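Local coordinates for EmGH1 (Erythrobacter marinus, PDB 5Z87), which probably hydrolyses beta-glucosidic bonds as a family 3 glycoside hydrolase, with other glycosidase activities also possible, at residues A433-L438 / D524-V529; E517-A522 / A565-A570; L427-S432 / I614-V619; T574-L579 / C594-D599; V440-A445 / C483-G488. One frame throughout, in Å; residues are numbered along the deposited sequence.

All five contacts lie in the family 3 C-terminal domain, around its six-stranded mixed sheet. Contact 1 joins strands 436-440 and 527-533. Contact 4 joins strands 574-580 and 596-601 in the same sheet, its centre about 14 Å from that of contact 1. Contact 2 packs helices 508-522 and 561-569 on one face, its centre about 12 Å from that of contact 1. Contact 3 lies by the opposite face, where L429 and F616 meet M437. Contact 5 sits at and beyond the C-terminal ends of two strands. The centres of contacts 3 and 5 are about 25 Å apart. Along the chain, contact 3 encloses all the others. Contacts 1, 3 and 5 join more distant parts, while contact 4 pairs strands of one beta-alpha-beta unit.

Contact 1: residues A433-L438 / D524-V529; sequences AVRKML and DCDVIV
A433-L438 and D524-V529 lead into neighbouring parallel strands of the alpha/beta sandwich in the C-terminal domain of family 3 enzymes. M437 bridges V527 and L438 bridges I528, with the short strand segments at 28° to each other. L438 N gives a hydrogen bond to V527 O at 2.8 Å. L438 O then accepts from V529 N, also at 2.8 Å. Ahead of this ladder, the D526 carboxylate clamps two successive backbone N-H groups. OD2 of D526 takes R435 N at 3.0 Å, in an almost straight bond of 176°. OD1 of D526 takes K436 N at 2.8 Å. Each oxygen uses its syn lone pair, so the pair of bonds should fix the rotation of the carboxylate. D526 holds its CG between its own backbone N and carbonyl carbon (chi1 40°), and the carboxylate end comes nearer the other segment. D526 N returns a weak bond to K436 O. K436 NZ forms a salt bridge with D524 OD1, but the modelled separation is too short to be taken literally. E478 on the next strand is a second partner for this ammonium.

M437 and V527 lie on one face of the sheet, where L429 and F616 pack against them. M437 SD reaches V529 CG2 at 4.0 Å. L438 and I528 lie side by side on the other face, against helix 508-522. The methyls L438 CD2 and I528 CG2 are 4.2 Å apart. C525 SG rests against L438 CB at 3.7 Å.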
# COMPACT_ATOMS: atom_id res chain seq x y z
N ALA A 433 42.23 -2.40 -26.69
CA ALA A 433 41.70 -3.59 -27.35
C ALA A 433 40.41 -3.35 -28.12
O ALA A 433 39.88 -4.28 -28.72
CB ALA A 433 41.47 -4.70 -26.32
N VAL A 434 39.89 -2.13 -28.11
CA VAL A 434 38.63 -1.82 -28.76
C VAL A 434 38.93 -1.21 -30.12
O VAL A 434 39.84 -0.38 -30.25
CB VAL A 434 37.77 -0.87 -27.90
CG1 VAL A 434 36.52 -0.43 -28.65
CG2 VAL A 434 37.41 -1.53 -26.57
N ARG A 435 38.18 -1.62 -31.14
CA ARG A 435 38.31 -1.01 -32.45
C ARG A 435 37.11 -0.17 -32.84
O ARG A 435 37.27 1.01 -33.17
CB ARG A 435 38.57 -2.08 -33.53
CG ARG A 435 38.16 -1.63 -34.94
CD ARG A 435 38.63 -2.57 -36.07
NE ARG A 435 37.57 -3.47 -36.54
CZ ARG A 435 36.42 -3.08 -37.10
NH1 ARG A 435 36.15 -1.80 -37.29
NH2 ARG A 435 35.54 -4.00 -37.48
N LYS A 436 35.90 -0.72 -32.80
CA LYS A 436 34.71 0.02 -33.23
C LYS A 436 33.56 -0.25 -32.27
O LYS A 436 33.02 -1.36 -32.24
CB LYS A 436 34.32 -0.35 -34.66
CG LYS A 436 33.33 0.62 -35.28
CD LYS A 436 32.92 0.17 -36.68
CE LYS A 436 32.19 1.28 -37.42
NZ LYS A 436 30.74 1.00 -37.58
N MET A 437 33.17 0.77 -31.51
CA MET A 437 32.12 0.66 -30.50
C MET A 437 30.84 1.32 -30.99
O MET A 437 30.86 2.48 -31.43
CB MET A 437 32.57 1.31 -29.19
CG MET A 437 31.43 1.56 -28.22
SD MET A 437 31.89 2.66 -26.87
CE MET A 437 33.22 1.80 -26.05
N LEU A 438 29.73 0.58 -30.92
CA LEU A 438 28.41 1.14 -31.18
C LEU A 438 27.81 1.65 -29.88
O LEU A 438 27.67 0.89 -28.91
CB LEU A 438 27.48 0.08 -31.79
CG LEU A 438 26.00 0.48 -31.85
CD1 LEU A 438 25.77 1.60 -32.86
CD2 LEU A 438 25.12 -0.72 -32.17
N ASP A 524 29.55 -4.64 -37.67
CA ASP A 524 30.98 -4.35 -37.76
C ASP A 524 31.58 -3.84 -36.45
O ASP A 524 32.77 -3.52 -36.41
CB ASP A 524 31.26 -3.35 -38.89
CG ASP A 524 30.24 -2.22 -38.94
OD1 ASP A 524 30.44 -1.19 -38.27
OD2 ASP A 524 29.21 -2.38 -39.64
N CYS A 525 30.79 -3.78 -35.38
CA CYS A 525 31.26 -3.27 -34.10
C CYS A 525 31.62 -4.43 -33.17
O CYS A 525 30.86 -5.39 -33.06
CB CYS A 525 30.21 -2.38 -33.46
SG CYS A 525 29.72 -0.97 -34.51
N ASP A 526 32.78 -4.33 -32.52
CA ASP A 526 33.18 -5.35 -31.56
C ASP A 526 32.63 -5.11 -30.15
O ASP A 526 32.60 -6.05 -29.35
CB ASP A 526 34.70 -5.47 -31.49
CG ASP A 526 35.40 -4.14 -31.55
OD1 ASP A 526 35.04 -3.35 -32.44
OD2 ASP A 526 36.31 -3.89 -30.72
N VAL A 527 32.21 -3.88 -29.83
CA VAL A 527 31.61 -3.54 -28.54
C VAL A 527 30.31 -2.78 -28.77
O VAL A 527 30.26 -1.86 -29.60
CB VAL A 527 32.57 -2.70 -27.68
CG1 VAL A 527 31.89 -2.26 -26.40
CG2 VAL A 527 33.83 -3.47 -27.38
N ILE A 528 29.26 -3.17 -28.04
CA ILE A 528 27.97 -2.49 -28.06
C ILE A 528 27.68 -1.96 -26.66
O ILE A 528 27.74 -2.73 -25.69
CB ILE A 528 26.84 -3.43 -28.51
CG1 ILE A 528 27.14 -4.05 -29.88
CG2 ILE A 528 25.50 -2.72 -28.53
CD1 ILE A 528 26.11 -5.07 -30.27
N VAL A 529 27.38 -0.67 -26.55
CA VAL A 529 27.06 -0.05 -25.27
C VAL A 529 25.64 0.48 -25.37
O VAL A 529 25.39 1.45 -26.10
CB VAL A 529 28.03 1.08 -24.89
CG1 VAL A 529 27.51 1.81 -23.68
CG2 VAL A 529 29.42 0.53 -24.62

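Contact 2: residues E517-A522 / A565-A570; sequences EAVATA and AEALLA
The flat groups here are backbone peptides: L568 CD2 lies 4.1 Å from A518 O. The preceding carbonyl, of E517, accepts two bonds from within its own helix. T521 OG1 donates to E517 O at 2.9 Å, tilted 34° from the carbonyl plane. T521 N donates to the same E517 O at 3.0 Å, from the opposite face of that plane. Two bonds thus grip E517 O, and one of them ties the T521 hydroxyl to its own helix.

The contact between the helices is carried by methyl groups. V519 CG2 touches A567 CB at 3.9 Å. A522 CB touches L568 CD2 at 4.1 Å, so this one leucine methyl is bordered by both A518 and A522. L568 holds CG anti to its carbonyl carbon (chi1 -65°), and the end of the side chain comes nearer to the other helix than its base suggests.

The two segments belong to helices 508-522 and 561-569, which lie alongside each other on one face of the parallel part of the alpha/beta sheet. They immediately precede and follow strand 527-533 in the chain. The axes of the two short helical segments approach to 9.8 Å, at 23°. The small side chains of A518, A522 and A567 are consistent with the close approach of the backbones, with V519 CA and L568 CA 6.1 Å apart. On the sheet side, A522 and L568 both touch I528. L568 also reaches V440 and M530, and A518 touches V440 and A480.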
# COMPACT_ATOMS: atom_id res chain seq x y z
N GLU A 517 17.74 -1.13 -37.91
CA GLU A 517 18.87 -0.31 -38.34
C GLU A 517 20.05 -0.42 -37.39
O GLU A 517 21.21 -0.47 -37.82
CB GLU A 517 18.44 1.15 -38.48
CG GLU A 517 17.68 1.46 -39.76
CD GLU A 517 17.10 2.86 -39.78
OE1 GLU A 517 16.07 3.07 -40.47
OE2 GLU A 517 17.68 3.76 -39.11
N ALA A 518 19.79 -0.47 -36.08
CA ALA A 518 20.89 -0.58 -35.13
C ALA A 518 21.54 -1.95 -35.21
O ALA A 518 22.75 -2.08 -35.04
CB ALA A 518 20.40 -0.29 -33.71
N VAL A 519 20.73 -3.00 -35.43
CA VAL A 519 21.27 -4.34 -35.64
C VAL A 519 22.28 -4.34 -36.80
O VAL A 519 23.40 -4.84 -36.67
CB VAL A 519 20.13 -5.34 -35.89
CG1 VAL A 519 20.69 -6.66 -36.42
CG2 VAL A 519 19.32 -5.57 -34.61
N ALA A 520 21.88 -3.76 -37.94
CA ALA A 520 22.78 -3.67 -39.09
C ALA A 520 24.07 -2.92 -38.74
O ALA A 520 25.17 -3.42 -38.99
CB ALA A 520 22.07 -2.98 -40.26
N THR A 521 23.94 -1.73 -38.16
CA THR A 521 25.11 -0.95 -37.77
C THR A 521 26.02 -1.71 -36.82
O THR A 521 27.24 -1.48 -36.80
CB THR A 521 24.65 0.36 -37.12
OG1 THR A 521 23.68 1.00 -37.98
CG2 THR A 521 25.81 1.30 -36.87
N ALA A 522 25.47 -2.63 -36.03
CA ALA A 522 26.25 -3.32 -35.01
C ALA A 522 27.14 -4.43 -35.58
O ALA A 522 28.06 -4.88 -34.88
CB ALA A 522 25.30 -3.89 -33.95
N ALA A 565 17.26 -4.42 -26.72
CA ALA A 565 18.38 -5.02 -26.00
C ALA A 565 18.59 -6.47 -26.40
O ALA A 565 19.73 -6.89 -26.64
CB ALA A 565 18.15 -4.91 -24.50
N GLU A 566 17.51 -7.24 -26.48
CA GLU A 566 17.65 -8.63 -26.87
C GLU A 566 18.11 -8.77 -28.32
O GLU A 566 18.86 -9.70 -28.65
CB GLU A 566 16.33 -9.37 -26.65
CG GLU A 566 15.83 -9.26 -25.22
CD GLU A 566 14.65 -10.16 -24.95
OE1 GLU A 566 13.49 -9.69 -25.05
OE2 GLU A 566 14.88 -11.35 -24.64
N ALA A 567 17.70 -7.84 -29.20
CA ALA A 567 18.14 -7.90 -30.59
C ALA A 567 19.65 -7.72 -30.69
O ALA A 567 20.31 -8.40 -31.48
CB ALA A 567 17.43 -6.85 -31.43
N LEU A 568 20.21 -6.81 -29.90
CA LEU A 568 21.65 -6.57 -29.93
C LEU A 568 22.42 -7.68 -29.23
O LEU A 568 23.52 -8.05 -29.66
CB LEU A 568 21.97 -5.21 -29.29
CG LEU A 568 21.41 -3.99 -30.04
CD1 LEU A 568 21.63 -2.69 -29.27
CD2 LEU A 568 22.03 -3.88 -31.45
N LEU A 569 21.85 -8.20 -28.14
CA LEU A 569 22.54 -9.25 -27.39
C LEU A 569 22.68 -10.51 -28.23
O LEU A 569 23.69 -11.22 -28.12
CB LEU A 569 21.80 -9.52 -26.08
CG LEU A 569 21.98 -8.45 -25.00
CD1 LEU A 569 20.95 -8.58 -23.89
CD2 LEU A 569 23.38 -8.49 -24.43
N ALA A 570 21.70 -10.79 -29.08
CA ALA A 570 21.73 -12.00 -29.89
C ALA A 570 22.90 -12.02 -30.87
O ALA A 570 23.26 -13.09 -31.37
CB ALA A 570 20.41 -12.16 -30.64

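Contact 3: residues L427-S432 / I614-V619; sequences LPLQSS and ILFGDV
L429 N donates a hydrogen bond to L615 O at 2.9 Å, joining the loop 427-432 to the last turn of helix 607-615. The peptide bond before P428 is cis. G617, with its positive phi of 91°, turns the chain away from the helix. P428 packs against this turn through CB, 3.5 Å from G617 N. A side chain at G617 would run into P428 CB, and would also press on the carbonyl oxygen of F616.

The F616 ring is lodged among loop residues. F616 sets CG anti to its carbonyl carbon (chi1 -79°); its CB leads away, but the ring end comes nearer the loop. L429 CD1 lies over one ring face, 4.1 Å from F616 CZ. L429 CB approaches the ring at F616 CE1, 3.7 Å away. The backbone carbon of Q430 lies at the edge, near the ring plane. S431 CB comes to 3.8 Å from F616 CD1. The ring is also stacked with Y469 and meets F475, so it ties the loop to helix 462-473 and its surroundings. L427 CD2 touches L615 CD2 at 4.0 Å; L427 also packs on A596 and L615 on L598.

A water completes the polar link between the segments. It accepts from S431 N at 2.8 Å and donates to F616 O. L429 O faces F616 CA in a CA-H...O contact. I614 O is taken by the hydroxyl of Y668. The bend at G617, with a positive phi and two bonds back into the last turn, the one from G617 N to I614 O weak, is a Schellman motif ending helix 607-615.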
# COMPACT_ATOMS: atom_id res chain seq x y z
N LEU A 427 33.39 -6.08 -17.69
CA LEU A 427 33.97 -4.78 -17.40
C LEU A 427 35.14 -4.91 -16.43
O LEU A 427 35.18 -5.81 -15.60
CB LEU A 427 32.92 -3.84 -16.79
CG LEU A 427 31.74 -3.55 -17.71
CD1 LEU A 427 30.72 -2.69 -17.00
CD2 LEU A 427 32.23 -2.88 -19.00
N PRO A 428 36.15 -4.03 -16.53
CA PRO A 428 36.25 -2.93 -17.49
C PRO A 428 36.66 -3.37 -18.90
O PRO A 428 37.47 -4.28 -19.07
CB PRO A 428 37.35 -2.06 -16.89
CG PRO A 428 38.22 -3.04 -16.18
CD PRO A 428 37.28 -4.05 -15.59
N LEU A 429 36.08 -2.71 -19.90
CA LEU A 429 36.63 -2.75 -21.25
C LEU A 429 38.10 -2.31 -21.24
O LEU A 429 38.55 -1.58 -20.36
CB LEU A 429 35.82 -1.84 -22.16
CG LEU A 429 34.30 -1.99 -22.11
CD1 LEU A 429 33.66 -1.03 -23.10
CD2 LEU A 429 33.90 -3.42 -22.41
N GLN A 430 38.85 -2.76 -22.24
CA GLN A 430 40.23 -2.33 -22.42
C GLN A 430 40.31 -1.41 -23.63
O GLN A 430 39.96 -1.82 -24.74
CB GLN A 430 41.17 -3.53 -22.58
CG GLN A 430 41.67 -4.08 -21.25
CD GLN A 430 42.15 -5.51 -21.34
OE1 GLN A 430 41.79 -6.25 -22.26
NE2 GLN A 430 42.98 -5.92 -20.37
N SER A 431 40.74 -0.16 -23.41
CA SER A 431 40.68 0.84 -24.48
C SER A 431 41.56 0.44 -25.66
O SER A 431 41.14 0.54 -26.82
CB SER A 431 41.08 2.22 -23.96
OG SER A 431 42.25 2.16 -23.17
N SER A 432 42.78 -0.02 -25.39
CA SER A 432 43.67 -0.42 -26.48
C SER A 432 43.13 -1.61 -27.26
O SER A 432 43.53 -1.80 -28.42
CB SER A 432 45.06 -0.73 -25.92
OG SER A 432 45.02 -1.84 -25.05
N ILE A 614 34.35 4.89 -16.13
CA ILE A 614 34.08 3.65 -15.43
C ILE A 614 34.03 2.48 -16.40
O ILE A 614 34.45 1.37 -16.07
CB ILE A 614 32.78 3.78 -14.61
CG1 ILE A 614 33.05 4.54 -13.32
CG2 ILE A 614 32.17 2.41 -14.28
CD1 ILE A 614 31.83 5.23 -12.77
N LEU A 615 33.53 2.71 -17.62
CA LEU A 615 33.48 1.62 -18.58
C LEU A 615 34.87 1.08 -18.91
O LEU A 615 35.02 -0.11 -19.21
CB LEU A 615 32.77 2.06 -19.85
CG LEU A 615 31.24 2.12 -19.74
CD1 LEU A 615 30.64 2.81 -20.94
CD2 LEU A 615 30.68 0.73 -19.58
N PHE A 616 35.90 1.92 -18.81
CA PHE A 616 37.25 1.55 -19.24
C PHE A 616 38.22 1.36 -18.08
O PHE A 616 39.41 1.13 -18.31
CB PHE A 616 37.78 2.59 -20.24
CG PHE A 616 37.22 2.42 -21.64
CD1 PHE A 616 37.67 1.39 -22.45
CD2 PHE A 616 36.23 3.26 -22.12
CE1 PHE A 616 37.15 1.21 -23.73
CE2 PHE A 616 35.69 3.08 -23.39
CZ PHE A 616 36.16 2.06 -24.20
N GLY A 617 37.74 1.44 -16.84
CA GLY A 617 38.57 1.09 -15.71
C GLY A 617 39.36 2.21 -15.10
O GLY A 617 40.02 1.99 -14.08
N ASP A 618 39.34 3.42 -15.69
CA ASP A 618 40.04 4.53 -15.06
C ASP A 618 39.45 4.84 -13.69
O ASP A 618 40.17 5.24 -12.77
CB ASP A 618 40.01 5.77 -15.94
CG ASP A 618 40.53 5.51 -17.35
OD1 ASP A 618 41.28 4.54 -17.55
OD2 ASP A 618 40.18 6.29 -18.26
N VAL A 619 38.14 4.66 -13.54
CA VAL A 619 37.47 4.78 -12.25
C VAL A 619 36.93 3.41 -11.89
O VAL A 619 36.29 2.76 -12.72
CB VAL A 619 36.35 5.84 -12.28
CG1 VAL A 619 35.54 5.81 -11.00
CG2 VAL A 619 36.95 7.24 -12.49
O HOH W 1 41.27 0.59 -20.76

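Contact 4: residues T574-L579 / C594-D599; sequences TTVAVL and CPAILD
A577 and L598 carry the backbone bonds between strands 574-580 and 596-601. A577 N donates to A596 O at 3.0 Å, with an angle of 170° at the hydrogen. A577 O accepts from L598 N at 2.8 Å. L579 N then donates to L598 O at 2.7 Å. The ladder is supported by CA-H...O contacts, of which I597 CA to A577 O is the shortest at 3.3 Å. The strand segments are almost aligned, at 16° to each other.

The apolar contacts fall on two faces. On the face of V578 and L598, V576 CG1 touches A596 CB at 3.7 Å. Helix 607-615 covers this side through I611, I614 and L615. On the face of A577 and I597, L579 CD1 meets I597 CG2 at 3.7 Å, the two side chains crossing at a slant. Nearer the start, C594 SG lies 4.0 Å from A577 CB.

D599 brings a carboxylate to this second face. Its CG stands anti to the backbone N (chi1 -158°), and OD1 packs 3.8 Å from L579 CB. The polar bond of this OD1 goes to H581 NE2, with a weak one from F601 N. An alanine here would probably leave H581 NE2 without this acceptor and uncover the flank of L579. D599 is buried, and H581 probably helps to satisfy its carboxylate.

Strand 574-580, helix 588-593 and strand 596-601 together form a beta-alpha-beta unit, whose two parallel strands are paired here.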
# COMPACT_ATOMS: atom_id res chain seq x y z
N THR A 574 30.61 -8.25 -27.44
CA THR A 574 30.76 -7.67 -26.11
C THR A 574 29.72 -6.57 -25.91
O THR A 574 29.77 -5.54 -26.59
CB THR A 574 32.17 -7.12 -25.93
OG1 THR A 574 33.11 -8.13 -26.32
CG2 THR A 574 32.44 -6.73 -24.48
N THR A 575 28.77 -6.79 -25.00
CA THR A 575 27.65 -5.89 -24.81
C THR A 575 27.49 -5.54 -23.34
O THR A 575 27.46 -6.42 -22.48
CB THR A 575 26.35 -6.51 -25.34
OG1 THR A 575 26.52 -6.87 -26.71
CG2 THR A 575 25.19 -5.51 -25.25
N VAL A 576 27.40 -4.24 -23.04
CA VAL A 576 27.11 -3.74 -21.71
C VAL A 576 25.97 -2.74 -21.80
O VAL A 576 25.73 -2.11 -22.83
CB VAL A 576 28.33 -3.09 -21.03
CG1 VAL A 576 29.50 -4.06 -21.04
CG2 VAL A 576 28.70 -1.82 -21.75
N ALA A 577 25.25 -2.60 -20.69
CA ALA A 577 24.15 -1.66 -20.61
C ALA A 577 24.42 -0.61 -19.54
O ALA A 577 24.98 -0.92 -18.47
CB ALA A 577 22.82 -2.39 -20.34
N VAL A 578 24.07 0.64 -19.85
CA VAL A 578 24.10 1.77 -18.93
C VAL A 578 22.67 2.26 -18.74
O VAL A 578 22.00 2.63 -19.71
CB VAL A 578 25.00 2.90 -19.45
CG1 VAL A 578 25.17 3.99 -18.38
CG2 VAL A 578 26.35 2.36 -19.87
N LEU A 579 22.20 2.29 -17.49
CA LEU A 579 20.83 2.72 -17.20
C LEU A 579 20.81 4.19 -16.82
O LEU A 579 21.51 4.62 -15.90
CB LEU A 579 20.21 1.86 -16.10
CG LEU A 579 19.99 0.38 -16.41
CD1 LEU A 579 19.59 -0.37 -15.17
CD2 LEU A 579 18.93 0.22 -17.46
N CYS A 594 21.63 -9.51 -20.05
CA CYS A 594 22.81 -8.70 -20.31
C CYS A 594 23.78 -8.80 -19.14
O CYS A 594 23.42 -8.44 -18.01
CB CYS A 594 22.42 -7.25 -20.55
SG CYS A 594 23.85 -6.18 -20.77
N PRO A 595 25.02 -9.23 -19.36
CA PRO A 595 25.88 -9.60 -18.23
C PRO A 595 26.41 -8.43 -17.41
O PRO A 595 26.77 -8.64 -16.25
CB PRO A 595 27.03 -10.37 -18.90
CG PRO A 595 27.05 -9.87 -20.31
CD PRO A 595 25.59 -9.62 -20.66
N ALA A 596 26.53 -7.23 -17.98
CA ALA A 596 27.14 -6.10 -17.29
C ALA A 596 26.21 -4.90 -17.39
O ALA A 596 25.83 -4.49 -18.49
CB ALA A 596 28.51 -5.75 -17.88
N ILE A 597 25.83 -4.36 -16.24
CA ILE A 597 24.88 -3.25 -16.18
C ILE A 597 25.41 -2.19 -15.23
O ILE A 597 25.74 -2.50 -14.07
CB ILE A 597 23.47 -3.70 -15.75
CG1 ILE A 597 22.97 -4.83 -16.65
CG2 ILE A 597 22.50 -2.53 -15.79
CD1 ILE A 597 21.69 -5.44 -16.19
N LEU A 598 25.52 -0.96 -15.71
CA LEU A 598 25.77 0.21 -14.89
C LEU A 598 24.44 0.91 -14.64
O LEU A 598 23.61 1.02 -15.55
CB LEU A 598 26.73 1.18 -15.58
CG LEU A 598 28.17 0.71 -15.74
CD1 LEU A 598 29.02 1.80 -16.36
CD2 LEU A 598 28.72 0.33 -14.39
N ASP A 599 24.22 1.37 -13.41
CA ASP A 599 23.04 2.15 -13.09
C ASP A 599 23.48 3.57 -12.77
O ASP A 599 24.11 3.81 -11.73
CB ASP A 599 22.24 1.55 -11.94
CG ASP A 599 20.78 2.00 -11.95
OD1 ASP A 599 20.50 3.11 -12.48
OD2 ASP A 599 19.92 1.25 -11.42

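Contact 5: residues V440-A445 / C483-G488; sequences VGPNAA and CAITAG
I485 sets CG1 anti to its carbonyl carbon (chi1 -68°), with CD1 extended (chi2 169°); both atoms touch the P442 ring. C483 holds SG between its backbone N and carbonyl carbon (chi1 69°), on the same ring's CD. The segments form the end of strand 436-440 with the loop after it, and the loop after strand 476-480. These are neighbouring parallel strands of the alpha/beta sheet.

P442 carries the contact. Its CG lies 3.7 Å from both I485 CG1 and I485 CD1, and the two side chains cross at about a right angle. P442 CD reaches C483 SG at 4.0 Å. P442 CB comes within 3.2 Å of C483 O. P442 N is also near C483 O but, as a proline nitrogen, has no hydrogen to give it. An alanine here would probably leave a gap beside the I485 side chain and C483 SG, since CG and CD make those contacts. G441 precedes the ring with positive phi, and a CB there would press on the V440 carbonyl oxygen and P442 CD.

Q561 of helix 561-569 borders P442, C483 and I485 together. T486 packs on F653 of the second subunit, so the loop 483-488 also lies at the dimer interface. The I485 side chain is about 7 Å from a bound magnesium ion. N443 has its amide ND2 bonded to G534 O, while its OD1 lies 4.1 Å from I485 CD1.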
# COMPACT_ATOMS: atom_id res chain seq x y z
N VAL A 440 24.35 3.05 -28.54
CA VAL A 440 22.99 2.92 -29.05
C VAL A 440 21.99 2.99 -27.90
O VAL A 440 22.25 2.52 -26.79
CB VAL A 440 22.84 1.59 -29.82
CG1 VAL A 440 23.44 0.46 -29.02
CG2 VAL A 440 21.37 1.29 -30.13
N GLY A 441 20.82 3.58 -28.19
CA GLY A 441 19.72 3.62 -27.25
C GLY A 441 19.08 4.99 -27.09
O GLY A 441 19.66 6.02 -27.45
N PRO A 442 17.87 5.02 -26.54
CA PRO A 442 17.16 6.30 -26.42
C PRO A 442 17.87 7.31 -25.53
O PRO A 442 17.64 8.52 -25.70
CB PRO A 442 15.80 5.89 -25.83
CG PRO A 442 16.07 4.59 -25.12
CD PRO A 442 17.11 3.90 -25.96
N ASN A 443 18.75 6.89 -24.63
CA ASN A 443 19.44 7.82 -23.75
C ASN A 443 20.93 7.94 -24.05
O ASN A 443 21.72 8.26 -23.15
CB ASN A 443 19.21 7.43 -22.29
CG ASN A 443 17.77 7.58 -21.89
OD1 ASN A 443 17.00 8.27 -22.56
ND2 ASN A 443 17.37 6.89 -20.81
N ALA A 444 21.33 7.72 -25.30
CA ALA A 444 22.75 7.81 -25.64
C ALA A 444 23.16 9.22 -26.04
O ALA A 444 24.11 9.78 -25.47
CB ALA A 444 23.11 6.83 -26.76
N ALA A 445 22.44 9.81 -26.99
CA ALA A 445 22.81 11.08 -27.61
C ALA A 445 22.26 12.29 -26.87
O ALA A 445 22.77 13.39 -27.04
CB ALA A 445 22.34 11.11 -29.06
N CYS A 483 16.04 2.82 -30.29
CA CYS A 483 14.60 3.05 -30.19
C CYS A 483 14.38 4.36 -29.44
O CYS A 483 15.29 4.90 -28.81
CB CYS A 483 13.88 1.90 -29.49
SG CYS A 483 14.27 1.76 -27.71
N ALA A 484 13.16 4.86 -29.53
CA ALA A 484 12.72 6.04 -28.80
C ALA A 484 11.82 5.62 -27.65
O ALA A 484 11.07 4.64 -27.76
CB ALA A 484 11.98 7.03 -29.71
N ILE A 485 11.91 6.35 -26.54
CA ILE A 485 11.00 6.16 -25.40
C ILE A 485 9.76 7.01 -25.64
O ILE A 485 8.63 6.51 -25.70
CB ILE A 485 11.70 6.51 -24.07
CG1 ILE A 485 12.79 5.49 -23.76
CG2 ILE A 485 10.68 6.62 -22.94
CD1 ILE A 485 13.70 5.88 -22.62
N THR A 486 9.98 8.31 -25.80
CA THR A 486 8.91 9.25 -26.08
C THR A 486 9.06 9.79 -27.50
O THR A 486 10.18 9.96 -27.99
CB THR A 486 8.90 10.38 -25.05
OG1 THR A 486 10.26 10.71 -24.71
CG2 THR A 486 8.18 9.91 -23.80
N ALA A 487 7.94 10.03 -28.16
CA ALA A 487 7.97 10.47 -29.54
C ALA A 487 8.46 11.91 -29.63
O ALA A 487 8.10 12.76 -28.82
CB ALA A 487 6.60 10.33 -30.19
N GLY A 488 9.30 12.17 -30.63
CA GLY A 488 9.94 13.46 -30.78
C GLY A 488 11.17 13.66 -29.91
O GLY A 488 11.79 14.73 -29.99